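Local coordinates for MsStt7d protein (Micromonas, PDB 4IX3), which probably transfers phosphate from ATP to protein substrates, this chain being the catalytic kinase domain of a state transition kinase homolog, at residues Glu220-Pro225 against Ala321-Arg326; Gly282-Ala287 against Leu314-Met319; Lys146-Glu151 against Gly182-Ile187. One frame throughout, in Å; residues are numbered along the deposited sequence. Where two conformers were deposited one is given.

Contact 1: residues Glu220-Pro225 against Ala321-Arg326; sequences ELYLLP and AERDAR
Tyr222 CE1 lies over one face of the Arg323 guanidinium, toward its rim, 3.8 Å from NH1 of Arg323; the two planes are 52° apart. Arg323 reaches this position because its chain is extended from CG to NE, with NE anti to CB (chi3 -176°). Its two terminal nitrogens then read successive backbone carbonyls: Arg323 NH2 donates to Tyr222 O at 2.8 Å and Arg323 NH1 to Leu223 O at 2.9 Å. Both oxygens lie close to the guanidinium plane, which fixes its rotation, and NH1 has a further acceptor in His243 O.

Glu220 meets the other arginine. Its OE1 takes a nearly straight bond (165°) from Arg326 NH2, 3.0 Å away, on the syn side of the carboxylate. A longer salt bridge links the same OE1 to Arg323 NE at 3.6 Å. Between the three side chains sits a water that donates to Glu220 OE1 at 2.6 Å and accepts from Arg323 NH2 and Arg326 NH1. OE2 of Glu220 lies 3.2 Å from Ala321 O, a pairing of two acceptors made tolerable, probably, by Lys217, which salt-bridges Glu220 and bonds weakly to Ala321 O. Arg326 NE also bonds to Glu320 O.

This buried network is consistent with the conserved ion pair of eukaryotic protein kinases, Glu220 taking the place of the APE glutamate that closes the activation segment and Arg326 that of the arginine late in the C-lobe.

Contact 2: residues Gly282-Ala287 against Leu314-Met319; sequences GYDVNA and LCQRLM
Gln316 lies against Val285 and the turn before it in a partly buried packing contact of the helical C-lobe of the kinase fold, where the start of helix 285-291 meets the end of helix 302-318. The two side chains slide past each other in opposite directions: CG2 of Val285 rests 3.8 Å from CB of Gln316 and equally near its CA. CG of Gln316 is anti to the backbone N (chi1 176°), and a bend at the next torsion brings the amide beside the backbone from Tyr283 to Val285. An alanine in place of Gln316 would keep the CB touch on Val285 but would probably open a gap beside this turn, leaving its backbone polar groups without the neighbouring amide.

Further along, CB of Tyr283 approaches Met319 O at 4.4 Å, and that carbonyl is hydrogen-bonded to Tyr278 OH. Met319 itself leaves helical geometry and turns its side chain onto Trp251, Leu258 and Leu275. Gly282, with positive phi, ends the preceding helix in a Schellman motif, and two residues later Asp284 takes the N-cap position of the next one: Ala287 N donates to Asp284 OD1 at 3.0 Å, coming from well above the carboxylate plane.

Contact 3: residues Lys146-Glu151 against Gly182-Ile187; sequences KKAMRE and GVLKLI
Gly182 joins helix 141-161 through a water: its carbonyl O accepts from the water at 2.8 Å, while the same water takes a hydrogen bond from Lys147 NZ and gives one to Glu151 OE2 at 2.7 Å. The lysine and glutamate, one helical turn apart, are themselves salt-bridged, Lys147 NZ to Glu151 OE1 at 2.7 Å on the syn lone pair, and Lys147 NZ has another acceptor in Met134 O. The carboxylate is thus held at both oxygens.

Val183 lays CG2 beside this carboxylate, 3.5 Å from Glu151 CD, the two side chains passing at a slant. At Leu184 the backbone takes over: Leu184 N donates to Glu151 OE2 at 2.9 Å, fairly straight (158°) but from above the carboxylate plane. Glu151 can reach it because CG stands anti to its carbonyl carbon (chi1 -67°) and the chain beyond is extended. The side chain of Leu184 points to the helix, with CD1 3.6 Å from Ala148 CB, which Leu260 of helix 246-261 also touches.

Strand 183-186 is the second arm of the small C-lobe hairpin of protein kinases, paired antiparallel with 174-177, and it runs into the aspartate of the DFG-type metal-binding motif, here Asp188. The axes of 183-186 and of the helical segment 146-151 make an angle of 44°. Lys185 turns away from the helix to salt-bridge Asp180 and Glu114, the latter a residue seen to bind ADP in another structure of this protein. Leu186 returns to the helix side, packing on Leu152, Leu156 and Leu159 further along it. Ile187 lies against Ile175 and Asn173 and directly precedes Asp188, which with Asp168 binds a magnesium ion.

Overall arrangement
All three contacts lie in one kinase domain, but their chemistry follows their place. Contact 1 is the buried one, where two loops meet through charges, carbonyls and waters; contact 2, farthest from the chain centre, is partly buried packing between helix ends. These two touch: Ala321 CB meets Tyr283 CD2, the Arg326 chain packs on the carbonyls of Arg317 and Leu318, and Arg317 NH1 probably bonds to Ala325 O. Contact 3 is nearest the centre, with centres about 24 Å from contact 1 and 22 Å from contact 2, and combines a leucine–alanine touch with a carboxylate that accepts from a strand N-H. It meets contact 2 through Met149 and Leu318; helix 246-261 borders all three.

Contact 1: residues Glu220-Pro225 against Ala321-Arg326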
ATOM      1  N   GLU B 220      15.010  12.312  -7.240  1.00 18.98           N
ATOM      2  CA  GLU B 220      13.911  13.283  -7.356  1.00 18.25           C
ATOM      3  C   GLU B 220      12.599  12.536  -7.135  1.00 21.15           C
ATOM      4  O   GLU B 220      11.733  12.465  -8.016  1.00 22.46           O
ATOM      5  CB  GLU B 220      13.890  13.994  -8.701  1.00 20.16           C
ATOM      6  CG  GLU B 220      15.186  14.750  -8.917  1.00 20.80           C
ATOM      7  CD  GLU B 220      15.274  15.470 -10.247  1.00 25.83           C
ATOM      8  OE1 GLU B 220      14.248  15.576 -10.968  1.00 26.09           O
ATOM      9  OE2 GLU B 220      16.413  15.884 -10.570  1.00 30.00           O
ATOM     10  N   LEU B 221      12.418  12.090  -5.894  1.00 21.72           N
ATOM     11  CA  LEU B 221      11.198  11.415  -5.458  1.00 24.22           C
ATOM     12  C   LEU B 221      10.131  12.410  -4.957  1.00 23.15           C
ATOM     13  O   LEU B 221       9.070  12.019  -4.470  1.00 31.55           O
ATOM     14  CB  LEU B 221      11.533  10.313  -4.435  1.00 24.31           C
ATOM     15  CG  LEU B 221      12.568   9.323  -4.961  1.00 27.77           C
ATOM     16  CD1 LEU B 221      12.870   8.363  -3.816  1.00 30.17           C
ATOM     17  CD2 LEU B 221      12.148   8.617  -6.248  1.00 29.06           C
ATOM     18  N   TYR B 222      10.387  13.700  -5.106  1.00 22.61           N
ATOM     19  CA  TYR B 222       9.544  14.777  -4.594  1.00 22.35           C
ATOM     20  C   TYR B 222       8.906  15.601  -5.723  1.00 22.84           C
ATOM     21  O   TYR B 222       9.379  15.570  -6.867  1.00 21.28           O
ATOM     22  CB  TYR B 222      10.403  15.734  -3.748  1.00 25.62           C
ATOM     23  CG  TYR B 222      11.618  16.314  -4.502  1.00 23.46           C
ATOM     24  CD1 TYR B 222      11.473  17.388  -5.402  1.00 25.15           C
ATOM     25  CD2 TYR B 222      12.889  15.756  -4.343  1.00 23.14           C
ATOM     26  CE1 TYR B 222      12.557  17.882  -6.116  1.00 24.22           C
ATOM     27  CE2 TYR B 222      13.982  16.257  -5.042  1.00 21.23           C
ATOM     28  CZ  TYR B 222      13.808  17.305  -5.923  1.00 23.79           C
ATOM     29  OH  TYR B 222      14.942  17.754  -6.567  1.00 25.77           O
ATOM     30  N   LEU B 223       7.908  16.419  -5.388  1.00 23.76           N
ATOM     31  CA  LEU B 223       7.429  17.503  -6.244  1.00 22.63           C
ATOM     32  C   LEU B 223       8.106  18.813  -5.888  1.00 23.38           C
ATOM     33  O   LEU B 223       8.596  19.521  -6.773  1.00 23.36           O
ATOM     34  CB  LEU B 223       5.900  17.651  -6.210  1.00 20.85           C
ATOM     35  CG  LEU B 223       5.120  16.459  -6.762  1.00 19.71           C
ATOM     36  CD1 LEU B 223       3.636  16.765  -6.782  1.00 18.58           C
ATOM     37  CD2 LEU B 223       5.580  16.094  -8.171  1.00 18.45           C
ATOM     38  N   LEU B 224       8.231  19.107  -4.599  1.00 23.67           N
ATOM     39  CA  LEU B 224       8.963  20.295  -4.152  1.00 23.61           C
ATOM     40  C   LEU B 224      10.139  19.754  -3.356  1.00 29.27           C
ATOM     41  O   LEU B 224       9.958  18.795  -2.597  1.00 29.95           O
ATOM     42  CB  LEU B 224       8.125  21.123  -3.181  1.00 26.62           C
ATOM     43  CG  LEU B 224       6.936  21.835  -3.808  1.00 26.10           C
ATOM     44  CD1 LEU B 224       6.036  22.486  -2.762  1.00 26.86           C
ATOM     45  CD2 LEU B 224       7.382  22.813  -4.886  1.00 32.19           C
ATOM     46  N   PRO B 225      11.365  20.273  -3.606  1.00 29.01           N
ATOM     47  CA  PRO B 225      12.524  19.816  -2.850  1.00 33.56           C
ATOM     48  C   PRO B 225      12.427  20.257  -1.382  1.00 39.23           C
ATOM     49  O   PRO B 225      11.858  21.314  -1.075  1.00 37.69           O
ATOM     50  CB  PRO B 225      13.667  20.520  -3.571  1.00 38.79           C
ATOM     51  CG  PRO B 225      13.089  21.842  -3.961  1.00 34.78           C
ATOM     52  CD  PRO B 225      11.668  21.500  -4.369  1.00 29.51           C
ATOM     53  N   ALA B 321      18.656  15.661 -16.700  1.00 15.20           N
ATOM     54  CA  ALA B 321      18.944  15.465 -15.288  1.00 19.25           C
ATOM     55  C   ALA B 321      18.403  16.609 -14.439  1.00 16.93           C
ATOM     56  O   ALA B 321      17.836  16.391 -13.356  1.00 20.25           O
ATOM     57  CB  ALA B 321      20.447  15.316 -15.101  1.00 22.17           C
ATOM     58  N   GLU B 322      18.529  17.839 -14.942  1.00 17.39           N
ATOM     59  CA  GLU B 322      18.099  19.042 -14.243  1.00 18.33           C
ATOM     60  C   GLU B 322      16.703  19.443 -14.649  1.00 17.36           C
ATOM     61  O   GLU B 322      16.438  19.580 -15.837  1.00 15.97           O
ATOM     62  CB  GLU B 322      19.077  20.187 -14.524  1.00 21.82           C
ATOM     63  CG  GLU B 322      20.470  19.918 -14.012  1.00 25.26           C
ATOM     64  CD  GLU B 322      20.524  19.903 -12.505  1.00 31.37           C
ATOM     65  OE1 GLU B 322      19.692  20.618 -11.894  1.00 34.22           O
ATOM     66  OE2 GLU B 322      21.429  19.223 -11.955  1.00 44.79           O
ATOM     67  N   ARG B 323      15.816  19.680 -13.682  1.00 16.25           N
ATOM     68  CA  ARG B 323      14.481  20.174 -13.982  1.00 16.82           C
ATOM     69  C   ARG B 323      14.477  21.450 -14.811  1.00 17.15           C
ATOM     70  O   ARG B 323      13.634  21.653 -15.673  1.00 16.94           O
ATOM     71  CB  ARG B 323      13.655  20.353 -12.703  1.00 19.14           C
ATOM     72  CG  ARG B 323      13.080  19.043 -12.231  1.00 19.97           C
ATOM     73  CD  ARG B 323      12.093  19.315 -11.115  1.00 19.41           C
ATOM     74  NE  ARG B 323      11.651  18.017 -10.650  1.00 19.91           N
ATOM     75  CZ  ARG B 323      10.833  17.871  -9.612  1.00 19.73           C
ATOM     76  NH1 ARG B 323      10.355  18.968  -9.034  1.00 20.19           N
ATOM     77  NH2 ARG B 323      10.532  16.653  -9.200  1.00 19.11           N
ATOM     78  N   ASP B 324      15.493  22.274 -14.583  1.00 15.92           N
ATOM     79  CA  ASP B 324      15.569  23.551 -15.282  1.00 19.27           C
ATOM     80  C   ASP B 324      15.874  23.407 -16.763  1.00 17.36           C
ATOM     81  O   ASP B 324      15.684  24.365 -17.499  1.00 20.44           O
ATOM     82  CB  ASP B 324      16.625  24.468 -14.662  1.00 20.74           C
ATOM     83  CG  ASP B 324      16.127  25.120 -13.390  1.00 24.65           C
ATOM     84  OD1 ASP B 324      14.926  24.947 -13.067  1.00 29.00           O
ATOM     85  OD2 ASP B 324      16.908  25.791 -12.704  1.00 27.87           O
ATOM     86  N   ALA B 325      16.351  22.230 -17.153  1.00 17.30           N
ATOM     87  CA  ALA B 325      16.679  21.936 -18.539  1.00 16.27           C
ATOM     88  C   ALA B 325      15.607  21.013 -19.126  1.00 15.00           C
ATOM     89  O   ALA B 325      15.572  20.819 -20.333  1.00 18.20           O
ATOM     90  CB  ALA B 325      18.060  21.260 -18.592  1.00 18.08           C
ATOM     91  N   ARG B 326      14.743  20.404 -18.307  1.00 14.47           N
ATOM     92  CA  ARG B 326      13.852  19.347 -18.779  1.00 12.68           C
ATOM     93  C   ARG B 326      12.593  19.953 -19.412  1.00 13.58           C
ATOM     94  O   ARG B 326      12.003  20.889 -18.841  1.00 15.62           O
ATOM     95  CB  ARG B 326      13.462  18.471 -17.575  1.00 14.22           C
ATOM     96  CG  ARG B 326      12.780  17.161 -17.952  1.00 13.45           C
ATOM     97  CD  ARG B 326      12.432  16.338 -16.708  1.00 12.43           C
ATOM     98  NE  ARG B 326      13.617  16.087 -15.871  1.00 13.36           N
ATOM     99  CZ  ARG B 326      13.602  15.869 -14.558  1.00 14.10           C
ATOM    100  NH1 ARG B 326      12.442  15.752 -13.945  1.00 16.43           N
ATOM    101  NH2 ARG B 326      14.729  15.717 -13.880  1.00 17.60           N
TER
HETATM  102  O   HOH W   1      11.810  14.771 -11.205  1.00 22.32           O
HETATM  103  O   HOH W   2      16.381  18.813 -10.969  1.00 27.03           O

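Contact 2: residues Gly282-Ala287 against Leu314-Met319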
ATOM      1  N   GLY B 282      25.853  10.109 -17.364  1.00 27.49           N
ATOM      2  CA  GLY B 282      25.553  11.487 -17.009  1.00 28.56           C
ATOM      3  C   GLY B 282      24.237  11.944 -17.607  1.00 24.81           C
ATOM      4  O   GLY B 282      24.095  13.112 -17.925  1.00 28.48           O
ATOM      5  N   TYR B 283      23.253  11.045 -17.695  1.00 26.15           N
ATOM      6  CA  TYR B 283      21.932  11.376 -18.249  1.00 23.62           C
ATOM      7  C   TYR B 283      22.012  12.051 -19.618  1.00 23.17           C
ATOM      8  O   TYR B 283      21.308  13.038 -19.893  1.00 22.74           O
ATOM      9  CB  TYR B 283      21.168  12.304 -17.299  1.00 22.10           C
ATOM     10  CG  TYR B 283      21.082  11.779 -15.894  1.00 24.98           C
ATOM     11  CD1 TYR B 283      20.064  10.894 -15.507  1.00 22.13           C
ATOM     12  CD2 TYR B 283      22.020  12.191 -14.936  1.00 27.85           C
ATOM     13  CE1 TYR B 283      20.013  10.454 -14.175  1.00 26.09           C
ATOM     14  CE2 TYR B 283      21.961  11.760 -13.633  1.00 27.02           C
ATOM     15  CZ  TYR B 283      20.967  10.886 -13.251  1.00 27.65           C
ATOM     16  OH  TYR B 283      20.939  10.475 -11.946  1.00 29.92           O
ATOM     17  N   ASP B 284      22.846  11.467 -20.476  1.00 23.36           N
ATOM     18  CA  ASP B 284      23.208  12.043 -21.758  1.00 24.17           C
ATOM     19  C   ASP B 284      22.910  10.931 -22.754  1.00 23.66           C
ATOM     20  O   ASP B 284      23.590   9.887 -22.811  1.00 25.27           O
ATOM     21  CB  ASP B 284      24.701  12.428 -21.740  1.00 25.55           C
ATOM     22  CG  ASP B 284      25.197  13.005 -23.058  1.00 28.81           C
ATOM     23  OD1 ASP B 284      24.653  12.697 -24.134  1.00 31.16           O
ATOM     24  OD2 ASP B 284      26.227  13.711 -23.024  1.00 40.10           O
ATOM     25  N   VAL B 285      21.834  11.131 -23.496  1.00 24.35           N
ATOM     26  CA  VAL B 285      21.369  10.153 -24.452  1.00 23.75           C
ATOM     27  C   VAL B 285      22.422   9.838 -25.548  1.00 26.34           C
ATOM     28  O   VAL B 285      22.596   8.691 -25.946  1.00 26.53           O
ATOM     29  CB  VAL B 285      20.016  10.670 -24.992  1.00 25.33           C
ATOM     30  CG1 VAL B 285      19.688  10.178 -26.380  1.00 31.71           C
ATOM     31  CG2 VAL B 285      18.872  10.433 -24.023  1.00 21.79           C
ATOM     32  N   ASN B 286      23.146  10.847 -26.033  1.00 25.14           N
ATOM     33  CA  ASN B 286      24.182  10.618 -27.046  1.00 25.86           C
ATOM     34  C   ASN B 286      25.373   9.864 -26.508  1.00 26.71           C
ATOM     35  O   ASN B 286      25.913   8.985 -27.188  1.00 28.34           O
ATOM     36  CB  ASN B 286      24.579  11.935 -27.696  1.00 26.64           C
ATOM     37  CG  ASN B 286      23.468  12.478 -28.579  1.00 27.26           C
ATOM     38  OD1 ASN B 286      22.565  11.741 -29.002  1.00 31.20           O
ATOM     39  ND2 ASN B 286      23.521  13.766 -28.863  1.00 30.52           N
ATOM     40  N   ALA B 287      25.636  10.066 -25.219  1.00 26.49           N
ATOM     41  CA  ALA B 287      26.669   9.276 -24.548  1.00 26.05           C
ATOM     42  C   ALA B 287      26.215   7.831 -24.346  1.00 26.74           C
ATOM     43  O   ALA B 287      26.994   6.895 -24.536  1.00 32.76           O
ATOM     44  CB  ALA B 287      27.092   9.924 -23.257  1.00 27.51           C
ATOM     45  N   LEU B 314      13.822  13.521 -28.208  1.00 12.64           N
ATOM     46  CA  LEU B 314      12.653  13.829 -27.362  1.00 12.44           C
ATOM     47  C   LEU B 314      12.797  13.171 -25.992  1.00 12.16           C
ATOM     48  O   LEU B 314      12.486  13.761 -24.955  1.00 13.16           O
ATOM     49  CB  LEU B 314      11.355  13.364 -28.044  1.00 13.17           C
ATOM     50  CG  LEU B 314      10.085  13.553 -27.211  1.00 12.21           C
ATOM     51  CD1 LEU B 314       9.902  14.980 -26.686  1.00 13.25           C
ATOM     52  CD2 LEU B 314       8.859  13.058 -27.988  1.00 13.87           C
ATOM     53  N   CYS B 315      13.270  11.941 -25.973  1.00 12.95           N
ATOM     54  CA  CYS B 315      13.625  11.294 -24.702  0.50 13.00           C
ATOM     55  C   CYS B 315      14.611  12.157 -23.924  1.00 13.24           C
ATOM     56  O   CYS B 315      14.432  12.363 -22.731  1.00 14.06           O
ATOM     57  CB  CYS B 315      14.212   9.888 -24.891  0.50 13.66           C
ATOM     58  SG  CYS B 315      13.003   8.634 -25.334  0.50 12.20           S
ATOM     59  N   GLN B 316      15.671  12.662 -24.564  1.00 13.99           N
ATOM     60  CA  GLN B 316      16.636  13.513 -23.873  1.00 14.00           C
ATOM     61  C   GLN B 316      15.933  14.740 -23.273  1.00 12.06           C
ATOM     62  O   GLN B 316      16.194  15.139 -22.126  1.00 13.88           O
ATOM     63  CB  GLN B 316      17.757  13.990 -24.813  1.00 15.81           C
ATOM     64  CG  GLN B 316      18.725  14.967 -24.124  1.00 17.54           C
ATOM     65  CD  GLN B 316      19.515  14.271 -23.039  1.00 19.63           C
ATOM     66  OE1 GLN B 316      19.099  14.183 -21.870  1.00 21.96           O
ATOM     67  NE2 GLN B 316      20.653  13.729 -23.427  1.00 19.09           N
ATOM     68  N   ARG B 317      15.026  15.344 -24.041  1.00 12.40           N
ATOM     69  CA  ARG B 317      14.295  16.523 -23.546  1.00 13.59           C
ATOM     70  C   ARG B 317      13.439  16.219 -22.316  1.00 12.38           C
ATOM     71  O   ARG B 317      13.441  16.980 -21.358  1.00 13.04           O
ATOM     72  CB  ARG B 317      13.333  17.073 -24.631  1.00 13.59           C
ATOM     73  CG  ARG B 317      13.984  17.570 -25.930  1.00 16.49           C
ATOM     74  CD  ARG B 317      14.815  18.750 -25.554  1.00 15.81           C
ATOM     75  NE  ARG B 317      13.976  19.836 -24.995  1.00 16.50           N
ATOM     76  CZ  ARG B 317      14.153  20.381 -23.791  1.00 17.98           C
ATOM     77  NH1 ARG B 317      15.178  20.030 -23.015  1.00 16.68           N
ATOM     78  NH2 ARG B 317      13.324  21.329 -23.370  1.00 19.21           N
ATOM     79  N   LEU B 318      12.733  15.097 -22.359  1.00 11.66           N
ATOM     80  CA  LEU B 318      11.865  14.726 -21.249  1.00 11.22           C
ATOM     81  C   LEU B 318      12.649  14.216 -20.038  1.00 12.48           C
ATOM     82  O   LEU B 318      12.079  14.125 -18.942  1.00 13.01           O
ATOM     83  CB  LEU B 318      10.913  13.608 -21.724  1.00 12.06           C
ATOM     84  CG  LEU B 318       9.784  14.071 -22.693  1.00 11.54           C
ATOM     85  CD1 LEU B 318       9.065  12.889 -23.277  1.00 12.93           C
ATOM     86  CD2 LEU B 318       8.781  14.986 -21.951  1.00 13.96           C
ATOM     87  N   MET B 319      13.907  13.826 -20.238  1.00 12.27           N
ATOM     88  CA  MET B 319      14.692  13.140 -19.205  1.00 12.09           C
ATOM     89  C   MET B 319      15.998  13.867 -18.889  1.00 13.15           C
ATOM     90  O   MET B 319      16.977  13.241 -18.424  1.00 15.57           O
ATOM     91  CB  MET B 319      14.875  11.673 -19.580  1.00 12.26           C
ATOM     92  CG  MET B 319      13.531  10.972 -19.827  1.00 13.88           C
ATOM     93  SD  MET B 319      13.637   9.214 -20.119  1.00 14.38           S
ATOM     94  CE  MET B 319      13.889   8.667 -18.426  1.00 18.35           C
TER

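Contact 3: residues Lys146-Glu151 against Gly182-Ile187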
ATOM      1  N   LYS B 146       4.478   7.338 -31.317  1.00 10.77           N
ATOM      2  CA  LYS B 146       4.015   8.651 -31.753  1.00 11.85           C
ATOM      3  C   LYS B 146       2.575   8.944 -31.313  1.00 11.34           C
ATOM      4  O   LYS B 146       2.284  10.009 -30.742  1.00 12.02           O
ATOM      5  CB  LYS B 146       4.121   8.694 -33.277  1.00 13.35           C
ATOM      6  CG  LYS B 146       5.536   8.858 -33.785  1.00 18.37           C
ATOM      7  CD  LYS B 146       5.612   8.995 -35.303  1.00 20.61           C
ATOM      8  CE  LYS B 146       4.486   9.914 -35.747  1.00 20.00           C
ATOM      9  NZ  LYS B 146       4.729  10.989 -36.772  1.00 37.53           N
ATOM     10  N   LYS B 147       1.705   7.967 -31.536  1.00 10.32           N
ATOM     11  CA  LYS B 147       0.306   8.192 -31.203  1.00 11.27           C
ATOM     12  C   LYS B 147       0.100   8.305 -29.692  1.00 10.30           C
ATOM     13  O   LYS B 147      -0.581   9.204 -29.183  1.00 11.34           O
ATOM     14  CB  LYS B 147      -0.578   7.118 -31.807  1.00 11.43           C
ATOM     15  CG  LYS B 147      -2.077   7.362 -31.586  1.00 12.45           C
ATOM     16  CD  LYS B 147      -2.925   6.253 -32.235  1.00 13.58           C
ATOM     17  CE  LYS B 147      -4.403   6.587 -32.419  1.00 12.82           C
ATOM     18  NZ  LYS B 147      -5.079   6.709 -31.090  1.00 13.54           N
ATOM     19  N   ALA B 148       0.673   7.351 -28.944  1.00 10.30           N
ATOM     20  CA  ALA B 148       0.497   7.325 -27.490  1.00  9.65           C
ATOM     21  C   ALA B 148       1.112   8.550 -26.856  1.00 10.41           C
ATOM     22  O   ALA B 148       0.539   9.136 -25.933  1.00 10.20           O
ATOM     23  CB  ALA B 148       1.133   6.081 -26.898  1.00 11.18           C
ATOM     24  N   MET B 149       2.334   8.927 -27.262  1.00  9.64           N
ATOM     25  CA  MET B 149       2.995  10.049 -26.648  1.00  9.85           C
ATOM     26  C   MET B 149       2.276  11.358 -26.955  1.00  9.82           C
ATOM     27  O   MET B 149       2.242  12.252 -26.103  1.00 10.12           O
ATOM     28  CB  MET B 149       4.493  10.095 -26.967  1.00 10.25           C
ATOM     29  CG  MET B 149       5.324   8.985 -26.342  1.00 10.85           C
ATOM     30  SD  MET B 149       5.208   8.870 -24.532  1.00 11.95           S
ATOM     31  CE  MET B 149       5.925  10.459 -24.111  1.00 16.14           C
ATOM     32  N   ARG B 150       1.737  11.492 -28.164  1.00 10.13           N
ATOM     33  CA  ARG B 150       1.031  12.737 -28.460  1.00 10.62           C
ATOM     34  C   ARG B 150      -0.177  12.835 -27.518  1.00  9.46           C
ATOM     35  O   ARG B 150      -0.443  13.934 -26.983  1.00 10.20           O
ATOM     36  CB  ARG B 150       0.575  12.716 -29.933  1.00 12.58           C
ATOM     37  CG  ARG B 150      -0.067  14.019 -30.394  1.00 15.62           C
ATOM     38  CD  ARG B 150      -0.576  13.938 -31.826  1.00 19.81           C
ATOM     39  NE  ARG B 150       0.509  13.827 -32.801  1.00 27.22           N
ATOM     40  CZ  ARG B 150       0.805  12.729 -33.483  1.00 25.20           C
ATOM     41  NH1 ARG B 150       0.086  11.622 -33.286  1.00 25.55           N
ATOM     42  NH2 ARG B 150       1.771  12.767 -34.410  1.00 26.33           N
ATOM     43  N   GLU B 151      -0.883  11.709 -27.329  1.00  9.97           N
ATOM     44  CA  GLU B 151      -2.058  11.734 -26.431  1.00 10.23           C
ATOM     45  C   GLU B 151      -1.671  11.952 -24.968  1.00  9.75           C
ATOM     46  O   GLU B 151      -2.266  12.769 -24.255  1.00 11.28           O
ATOM     47  CB  GLU B 151      -2.833  10.434 -26.613  1.00 10.89           C
ATOM     48  CG  GLU B 151      -3.451  10.374 -27.999  1.00 11.66           C
ATOM     49  CD  GLU B 151      -3.968   9.014 -28.392  1.00 12.09           C
ATOM     50  OE1 GLU B 151      -4.452   8.886 -29.559  1.00 14.30           O
ATOM     51  OE2 GLU B 151      -3.878   8.020 -27.602  1.00 12.46           O
ATOM     52  N   GLY B 182     -10.006   4.468 -28.955  1.00 12.72           N
ATOM     53  CA  GLY B 182      -8.684   3.924 -28.604  1.00 13.54           C
ATOM     54  C   GLY B 182      -7.760   4.931 -27.944  1.00 10.37           C
ATOM     55  O   GLY B 182      -6.641   4.566 -27.567  1.00 12.11           O
ATOM     56  N   VAL B 183      -8.165   6.179 -27.783  1.00 10.86           N
ATOM     57  CA  VAL B 183      -7.308   7.226 -27.263  1.00 11.16           C
ATOM     58  C   VAL B 183      -6.871   6.837 -25.836  1.00 10.56           C
ATOM     59  O   VAL B 183      -7.669   6.269 -25.064  1.00 11.98           O
ATOM     60  CB  VAL B 183      -8.062   8.596 -27.224  1.00 12.16           C
ATOM     61  CG1 VAL B 183      -9.181   8.641 -26.174  1.00 13.92           C
ATOM     62  CG2 VAL B 183      -7.112   9.745 -27.065  1.00 12.80           C
ATOM     63  N   LEU B 184      -5.660   7.202 -25.462  1.00  9.05           N
ATOM     64  CA  LEU B 184      -5.204   6.854 -24.103  1.00 10.02           C
ATOM     65  C   LEU B 184      -5.820   7.775 -23.075  1.00 10.21           C
ATOM     66  O   LEU B 184      -5.878   8.990 -23.273  1.00 10.81           O
ATOM     67  CB  LEU B 184      -3.684   6.995 -24.010  1.00 11.22           C
ATOM     68  CG  LEU B 184      -2.837   6.010 -24.845  1.00 11.25           C
ATOM     69  CD1 LEU B 184      -1.395   6.041 -24.369  1.00 12.96           C
ATOM     70  CD2 LEU B 184      -3.428   4.611 -24.895  1.00 14.13           C
ATOM     71  N   LYS B 185      -6.252   7.172 -21.975  1.00 10.09           N
ATOM     72  CA  LYS B 185      -6.660   7.931 -20.785  1.00  9.77           C
ATOM     73  C   LYS B 185      -5.804   7.508 -19.577  1.00  7.87           C
ATOM     74  O   LYS B 185      -5.483   6.324 -19.432  1.00 10.38           O
ATOM     75  CB  LYS B 185      -8.149   7.727 -20.473  1.00 10.41           C
ATOM     76  CG  LYS B 185      -9.102   8.285 -21.572  1.00 12.25           C
ATOM     77  CD  LYS B 185     -10.547   8.077 -21.198  1.00 13.09           C
ATOM     78  CE  LYS B 185     -11.460   8.661 -22.272  1.00 15.06           C
ATOM     79  NZ  LYS B 185     -12.896   8.501 -21.865  1.00 16.31           N
ATOM     80  N   LEU B 186      -5.493   8.475 -18.741  1.00  9.19           N
ATOM     81  CA  LEU B 186      -4.825   8.206 -17.440  1.00  9.79           C
ATOM     82  C   LEU B 186      -5.844   7.669 -16.442  1.00  9.40           C
ATOM     83  O   LEU B 186      -6.997   8.102 -16.435  1.00 11.64           O
ATOM     84  CB  LEU B 186      -4.195   9.481 -16.908  1.00 10.36           C
ATOM     85  CG  LEU B 186      -2.887   9.839 -17.672  1.00 10.77           C
ATOM     86  CD1 LEU B 186      -2.608  11.321 -17.567  1.00 13.28           C
ATOM     87  CD2 LEU B 186      -1.690   9.080 -17.140  1.00 11.98           C
ATOM     88  N   ILE B 187      -5.390   6.815 -15.542  1.00 10.43           N
ATOM     89  CA  ILE B 187      -6.138   6.544 -14.335  1.00  9.47           C
ATOM     90  C   ILE B 187      -5.269   6.943 -13.144  1.00  9.79           C
ATOM     91  O   ILE B 187      -4.068   7.235 -13.282  1.00 11.26           O
ATOM     92  CB  ILE B 187      -6.537   5.080 -14.185  1.00 11.44           C
ATOM     93  CG1 ILE B 187      -5.316   4.153 -14.185  1.00 12.80           C
ATOM     94  CG2 ILE B 187      -7.513   4.691 -15.302  1.00 17.45           C
ATOM     95  CD1 ILE B 187      -5.597   2.799 -13.529  1.00 18.77           C
TER
HETATM   96  O   HOH W   3      -4.215   5.489 -28.577  1.00 12.41           O